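Local coordinates for protein lactaldehyde dehydrogenase (Methanocaldococcus jannaschii, PDB 3PQA) that oxidises lactaldehyde to lactate with a preference for NAD over NADP, a step in the biosynthesis of coenzyme F420, at residues B[178-181]-B[182-186]; B[281-284]-B[285-289]. All coordinates share one frame; numbering follows the deposited sequence.

How the contacts relate
Both contacts are local, each made within one unbroken piece of chain, and they lie on opposite sides of the chain's centre with about 37 Å between their nearest atoms. Contact 1 lies within helix 171-186, which connects strands 160-165 and 194-196 of one mixed sheet, so regular backbone bonds dominate, with an acid-base pair on an outer face and an aliphatic face turned inward. Contact 2 lies where strand 278-284 of another mixed sheet turns into helix 288-300; it is the more buried of the two, and an aspartate side chain organises a turn over apolar packing. They share no secondary-structure element, and neither touches an annotated site.

Contact 1. Residues B[178-181]-B[182-186]; sequences KIIE and NALKK
Four successive i to i+4 bonds join the two segments as a regular alpha helix of about two turns, from Asn182 N to Lys178 O, Ala183 N to Ile179 O, Leu184 N to Ile180 O and Lys185 N to Glu181 O, at 2.9 to 3.1 Å. On one flank Glu181 and Lys185 run side by side, pointing the same way. With CG anti to the backbone N (chi1 -180°) and the chain extended, Glu181 carries OE2 to Lys185 NZ in a salt bridge; the modelled 2.4 Å between these two atoms is unusually short and its exact length is doubtful. The Lys185 stem runs alongside its partner's carbonyl oxygen, CG lying 3.4 Å from Glu181 O. With an alanine at Glu181, the Lys185 ammonium would probably lose its carboxylate mate and be freer to swing. Helix 171-186 links parallel strands 160-165 and 194-196 in a beta-alpha-beta unit, and its buried side meets helix 55-71, where Ile65 touches Ile180 and Ala183. Ile180 and Leu184 also lie alongside each other, CG2 of the former 3.9 Å from CD1 of the latter. Asn182 ND2 donates to OE1 of Gln68 on helix 55-71, and Gln68 NE2 in turn donates to Ile179 O.

Contact 2. Residues B[281-284]-B[285-289]; sequences ILVD and ESIAD
Glu285 takes the chain out of the strand after Asp284, and Ser286 turns back onto that aspartate. The backbone N of Ser286 donates to Asp284 OD2 over 2.9 Å with an N-H...O angle of 157°; the carboxylate oxygen is met on its anti side, the donor 25° out of plane. A side-chain oxygen bound to the N-H two residues on makes this an Asx turn. Ser286 OG lies 3.0 Å from the same OD2, though its proton may serve another acceptor. Ile287, at the N-cap position of helix 288-300, gives its N to Asp284 O at 3.0 Å, from well above the carbonyl plane, closing a beta turn over 284-287. Its side chain slants across Val283, with CG1 3.9 Å from Val283 CG2; the valine has that methyl anti to the backbone N, which directs its other methyl, CG1, to Ala288 CB, 3.8 Å away. Val250 of the neighbouring strand 246-250 touches both Val283 and Ile287, while Asp289 reaches Arg378 in a salt bridge. Asp284 thus accepts through both its carboxylate and its backbone carbonyl, which together probably fix the direction in which the chain enters the helix, while the methyls of Val283 pack against Ile287 and Ala288.

Contact 1. Residues B[178-181]-B[182-186]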
ATOM      1  N   LYS B 178      -7.489 -23.711 -26.509  1.00 13.05           N
ATOM      2  CA  LYS B 178      -7.647 -25.128 -26.163  1.00 14.33           C
ATOM      3  C   LYS B 178      -7.171 -25.406 -24.728  1.00 13.02           C
ATOM      4  O   LYS B 178      -7.854 -26.096 -23.965  1.00 13.09           O
ATOM      5  CB  LYS B 178      -6.879 -26.008 -27.150  1.00 18.55           C
ATOM      6  CG  LYS B 178      -7.447 -26.007 -28.559  1.00 18.89           C
ATOM      7  CD  LYS B 178      -6.522 -26.795 -29.472  1.00 19.81           C
ATOM      8  CE  LYS B 178      -6.963 -26.726 -30.920  1.00 19.26           C
ATOM      9  NZ  LYS B 178      -5.941 -27.393 -31.774  1.00 20.34           N
ATOM     10  N   ILE B 179      -6.006 -24.856 -24.375  1.00 12.74           N
ATOM     11  CA  ILE B 179      -5.464 -24.960 -23.009  1.00 13.68           C
ATOM     12  C   ILE B 179      -6.418 -24.371 -21.953  1.00 13.49           C
ATOM     13  O   ILE B 179      -6.667 -24.998 -20.913  1.00 13.27           O
ATOM     14  CB  ILE B 179      -4.052 -24.311 -22.910  1.00 15.60           C
ATOM     15  CG1 ILE B 179      -3.001 -25.243 -23.524  1.00 16.36           C
ATOM     16  CG2 ILE B 179      -3.685 -23.955 -21.457  1.00 16.38           C
ATOM     17  CD1 ILE B 179      -1.640 -24.595 -23.739  1.00 16.20           C
ATOM     18  N   ILE B 180      -6.959 -23.183 -22.232  1.00 13.96           N
ATOM     19  CA  ILE B 180      -7.946 -22.546 -21.343  1.00 14.84           C
ATOM     20  C   ILE B 180      -9.199 -23.421 -21.237  1.00 14.80           C
ATOM     21  O   ILE B 180      -9.686 -23.677 -20.134  1.00 14.72           O
ATOM     22  CB  ILE B 180      -8.316 -21.109 -21.822  1.00 16.06           C
ATOM     23  CG1 ILE B 180      -7.102 -20.187 -21.672  1.00 16.13           C
ATOM     24  CG2 ILE B 180      -9.529 -20.549 -21.036  1.00 16.07           C
ATOM     25  CD1 ILE B 180      -7.147 -18.912 -22.485  1.00 16.16           C
ATOM     26  N   GLU B 181      -9.695 -23.898 -22.382  1.00 15.42           N
ATOM     27  CA  GLU B 181     -10.827 -24.832 -22.406  1.00 18.08           C
ATOM     28  C   GLU B 181     -10.582 -26.065 -21.509  1.00 15.67           C
ATOM     29  O   GLU B 181     -11.456 -26.461 -20.748  1.00 15.43           O
ATOM     30  CB  GLU B 181     -11.151 -25.225 -23.854  1.00 23.73           C
ATOM     31  CG  GLU B 181     -12.318 -26.192 -24.016  1.00 28.20           C
ATOM     32  CD  GLU B 181     -12.541 -26.628 -25.457  1.00 25.65           C
ATOM     33  OE1 GLU B 181     -12.283 -25.827 -26.387  1.00 28.65           O
ATOM     34  OE2 GLU B 181     -12.978 -27.782 -25.657  1.00 28.74           O
ATOM     35  N   ASN B 182      -9.394 -26.662 -21.591  1.00 15.36           N
ATOM     36  CA  ASN B 182      -9.045 -27.814 -20.742  1.00 16.27           C
ATOM     37  C   ASN B 182      -9.113 -27.496 -19.246  1.00 15.68           C
ATOM     38  O   ASN B 182      -9.608 -28.299 -18.450  1.00 15.60           O
ATOM     39  CB  ASN B 182      -7.652 -28.339 -21.076  1.00 17.96           C
ATOM     40  CG  ASN B 182      -7.578 -28.973 -22.453  1.00 18.24           C
ATOM     41  OD1 ASN B 182      -8.575 -29.451 -22.984  1.00 18.21           O
ATOM     42  ND2 ASN B 182      -6.390 -28.970 -23.038  1.00 18.19           N
ATOM     43  N   ALA B 183      -8.603 -26.323 -18.878  1.00 15.00           N
ATOM     44  CA  ALA B 183      -8.620 -25.869 -17.486  1.00 14.35           C
ATOM     45  C   ALA B 183     -10.032 -25.629 -16.987  1.00 14.27           C
ATOM     46  O   ALA B 183     -10.370 -25.996 -15.853  1.00 15.01           O
ATOM     47  CB  ALA B 183      -7.802 -24.610 -17.336  1.00 14.24           C
ATOM     48  N   LEU B 184     -10.852 -25.003 -17.826  1.00 13.83           N
ATOM     49  CA  LEU B 184     -12.244 -24.737 -17.478  1.00 14.36           C
ATOM     50  C   LEU B 184     -13.009 -26.050 -17.251  1.00 14.68           C
ATOM     51  O   LEU B 184     -13.711 -26.203 -16.248  1.00 14.85           O
ATOM     52  CB  LEU B 184     -12.925 -23.880 -18.554  1.00 15.10           C
ATOM     53  CG  LEU B 184     -12.418 -22.437 -18.693  1.00 15.18           C
ATOM     54  CD1 LEU B 184     -13.069 -21.736 -19.889  1.00 15.16           C
ATOM     55  CD2 LEU B 184     -12.620 -21.631 -17.397  1.00 15.17           C
ATOM     56  N   LYS B 185     -12.831 -26.998 -18.165  1.00 15.72           N
ATOM     57  CA  LYS B 185     -13.454 -28.322 -18.050  1.00 17.70           C
ATOM     58  C   LYS B 185     -13.047 -29.042 -16.768  1.00 17.15           C
ATOM     59  O   LYS B 185     -13.894 -29.605 -16.072  1.00 17.19           O
ATOM     60  CB  LYS B 185     -13.097 -29.179 -19.263  1.00 21.03           C
ATOM     61  CG  LYS B 185     -13.879 -28.800 -20.495  1.00 22.44           C
ATOM     62  CD  LYS B 185     -13.506 -29.656 -21.691  1.00 22.11           C
ATOM     63  CE  LYS B 185     -14.429 -29.344 -22.860  1.00 22.68           C
ATOM     64  NZ  LYS B 185     -13.748 -29.553 -24.166  1.00 22.59           N
ATOM     65  N   LYS B 186     -11.750 -29.015 -16.471  1.00 17.93           N
ATOM     66  CA  LYS B 186     -11.195 -29.656 -15.282  1.00 19.69           C
ATOM     67  C   LYS B 186     -11.869 -29.170 -13.993  1.00 19.72           C
ATOM     68  O   LYS B 186     -12.119 -29.965 -13.088  1.00 19.72           O
ATOM     69  CB  LYS B 186      -9.686 -29.426 -15.227  1.00 22.94           C
ATOM     70  CG  LYS B 186      -8.952 -30.091 -14.076  1.00 23.74           C
ATOM     71  CD  LYS B 186      -7.444 -29.927 -14.240  1.00 23.95           C
ATOM     72  CE  LYS B 186      -6.673 -30.515 -13.061  1.00 24.00           C
ATOM     73  NZ  LYS B 186      -6.804 -31.995 -13.020  1.00 24.34           N
TER

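Contact 2. Residues B[281-284]-B[285-289]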
ATOM      1  N   ILE B 281      18.742   6.264 -32.164  1.00 13.99           N
ATOM      2  CA  ILE B 281      19.840   6.375 -31.195  1.00 14.52           C
ATOM      3  C   ILE B 281      20.373   7.791 -31.337  1.00 14.82           C
ATOM      4  O   ILE B 281      20.714   8.206 -32.460  1.00 14.27           O
ATOM      5  CB  ILE B 281      20.983   5.337 -31.451  1.00 15.01           C
ATOM      6  CG1 ILE B 281      20.441   3.906 -31.350  1.00 15.45           C
ATOM      7  CG2 ILE B 281      22.173   5.553 -30.483  1.00 15.51           C
ATOM      8  CD1 ILE B 281      21.456   2.819 -31.698  1.00 15.22           C
ATOM      9  N   LEU B 282      20.388   8.526 -30.223  1.00 14.31           N
ATOM     10  CA  LEU B 282      21.053   9.821 -30.133  1.00 15.11           C
ATOM     11  C   LEU B 282      22.395   9.602 -29.448  1.00 15.26           C
ATOM     12  O   LEU B 282      22.457   9.015 -28.369  1.00 14.72           O
ATOM     13  CB  LEU B 282      20.185  10.832 -29.369  1.00 15.80           C
ATOM     14  CG  LEU B 282      18.704  10.891 -29.756  1.00 15.15           C
ATOM     15  CD1 LEU B 282      17.969  11.935 -28.916  1.00 15.90           C
ATOM     16  CD2 LEU B 282      18.566  11.201 -31.238  1.00 15.93           C
ATOM     17  N   VAL B 283      23.470  10.054 -30.085  1.00 14.88           N
ATOM     18  CA  VAL B 283      24.808   9.821 -29.554  1.00 14.86           C
ATOM     19  C   VAL B 283      25.602  11.120 -29.537  1.00 14.88           C
ATOM     20  O   VAL B 283      25.534  11.911 -30.474  1.00 14.38           O
ATOM     21  CB  VAL B 283      25.552   8.673 -30.321  1.00 15.35           C
ATOM     22  CG1 VAL B 283      25.705   8.990 -31.820  1.00 16.34           C
ATOM     23  CG2 VAL B 283      26.898   8.350 -29.664  1.00 16.41           C
ATOM     24  N   ASP B 284      26.327  11.351 -28.447  1.00 15.09           N
ATOM     25  CA  ASP B 284      27.153  12.552 -28.346  1.00 16.24           C
ATOM     26  C   ASP B 284      28.145  12.631 -29.501  1.00 17.02           C
ATOM     27  O   ASP B 284      28.796  11.635 -29.818  1.00 15.91           O
ATOM     28  CB  ASP B 284      27.911  12.588 -27.025  1.00 17.50           C
ATOM     29  CG  ASP B 284      28.480  13.963 -26.738  1.00 17.57           C
ATOM     30  OD1 ASP B 284      27.787  14.748 -26.070  1.00 17.59           O
ATOM     31  OD2 ASP B 284      29.596  14.271 -27.213  1.00 17.63           O
ATOM     32  N   GLU B 285      28.258  13.822 -30.097  1.00 17.95           N
ATOM     33  CA  GLU B 285      29.200  14.092 -31.192  1.00 19.71           C
ATOM     34  C   GLU B 285      30.590  13.560 -30.906  1.00 19.25           C
ATOM     35  O   GLU B 285      31.259  13.023 -31.807  1.00 18.73           O
ATOM     36  CB  GLU B 285      29.315  15.600 -31.457  1.00 21.38           C
ATOM     37  CG  GLU B 285      28.132  16.179 -32.214  1.00 23.43           C
ATOM     38  CD  GLU B 285      28.238  17.681 -32.446  1.00 21.99           C
ATOM     39  OE1 GLU B 285      29.303  18.267 -32.144  1.00 23.59           O
ATOM     40  OE2 GLU B 285      27.241  18.278 -32.901  1.00 23.57           O
ATOM     41  N   SER B 286      31.019  13.727 -29.658  1.00 19.55           N
ATOM     42  CA  SER B 286      32.392  13.434 -29.270  1.00 20.52           C
ATOM     43  C   SER B 286      32.714  11.935 -29.366  1.00 20.19           C
ATOM     44  O   SER B 286      33.877  11.565 -29.535  1.00 20.18           O
ATOM     45  CB  SER B 286      32.703  13.984 -27.866  1.00 21.35           C
ATOM     46  OG  SER B 286      32.343  13.058 -26.851  1.00 26.62           O
ATOM     47  N   ILE B 287      31.690  11.083 -29.292  1.00 18.96           N
ATOM     48  CA  ILE B 287      31.922   9.635 -29.309  1.00 18.47           C
ATOM     49  C   ILE B 287      31.208   8.914 -30.466  1.00 17.00           C
ATOM     50  O   ILE B 287      31.222   7.677 -30.526  1.00 15.91           O
ATOM     51  CB  ILE B 287      31.522   8.958 -27.963  1.00 19.23           C
ATOM     52  CG1 ILE B 287      30.065   9.260 -27.605  1.00 19.57           C
ATOM     53  CG2 ILE B 287      32.482   9.358 -26.831  1.00 19.69           C
ATOM     54  CD1 ILE B 287      29.433   8.189 -26.719  1.00 19.40           C
ATOM     55  N   ALA B 288      30.603   9.695 -31.362  1.00 16.76           N
ATOM     56  CA  ALA B 288      29.709   9.168 -32.392  1.00 17.54           C
ATOM     57  C   ALA B 288      30.411   8.212 -33.355  1.00 18.08           C
ATOM     58  O   ALA B 288      29.890   7.136 -33.654  1.00 18.06           O
ATOM     59  CB  ALA B 288      29.037  10.299 -33.149  1.00 17.77           C
ATOM     60  N   ASP B 289      31.589   8.600 -33.839  1.00 18.65           N
ATOM     61  CA  ASP B 289      32.343   7.727 -34.741  1.00 20.57           C
ATOM     62  C   ASP B 289      32.691   6.377 -34.117  1.00 18.94           C
ATOM     63  O   ASP B 289      32.540   5.344 -34.771  1.00 18.94           O
ATOM     64  CB  ASP B 289      33.626   8.402 -35.250  1.00 23.77           C
ATOM     65  CG  ASP B 289      33.350   9.633 -36.092  1.00 23.72           C
ATOM     66  OD1 ASP B 289      32.318   9.694 -36.790  1.00 24.20           O
ATOM     67  OD2 ASP B 289      34.206  10.540 -36.073  1.00 24.37           O
TER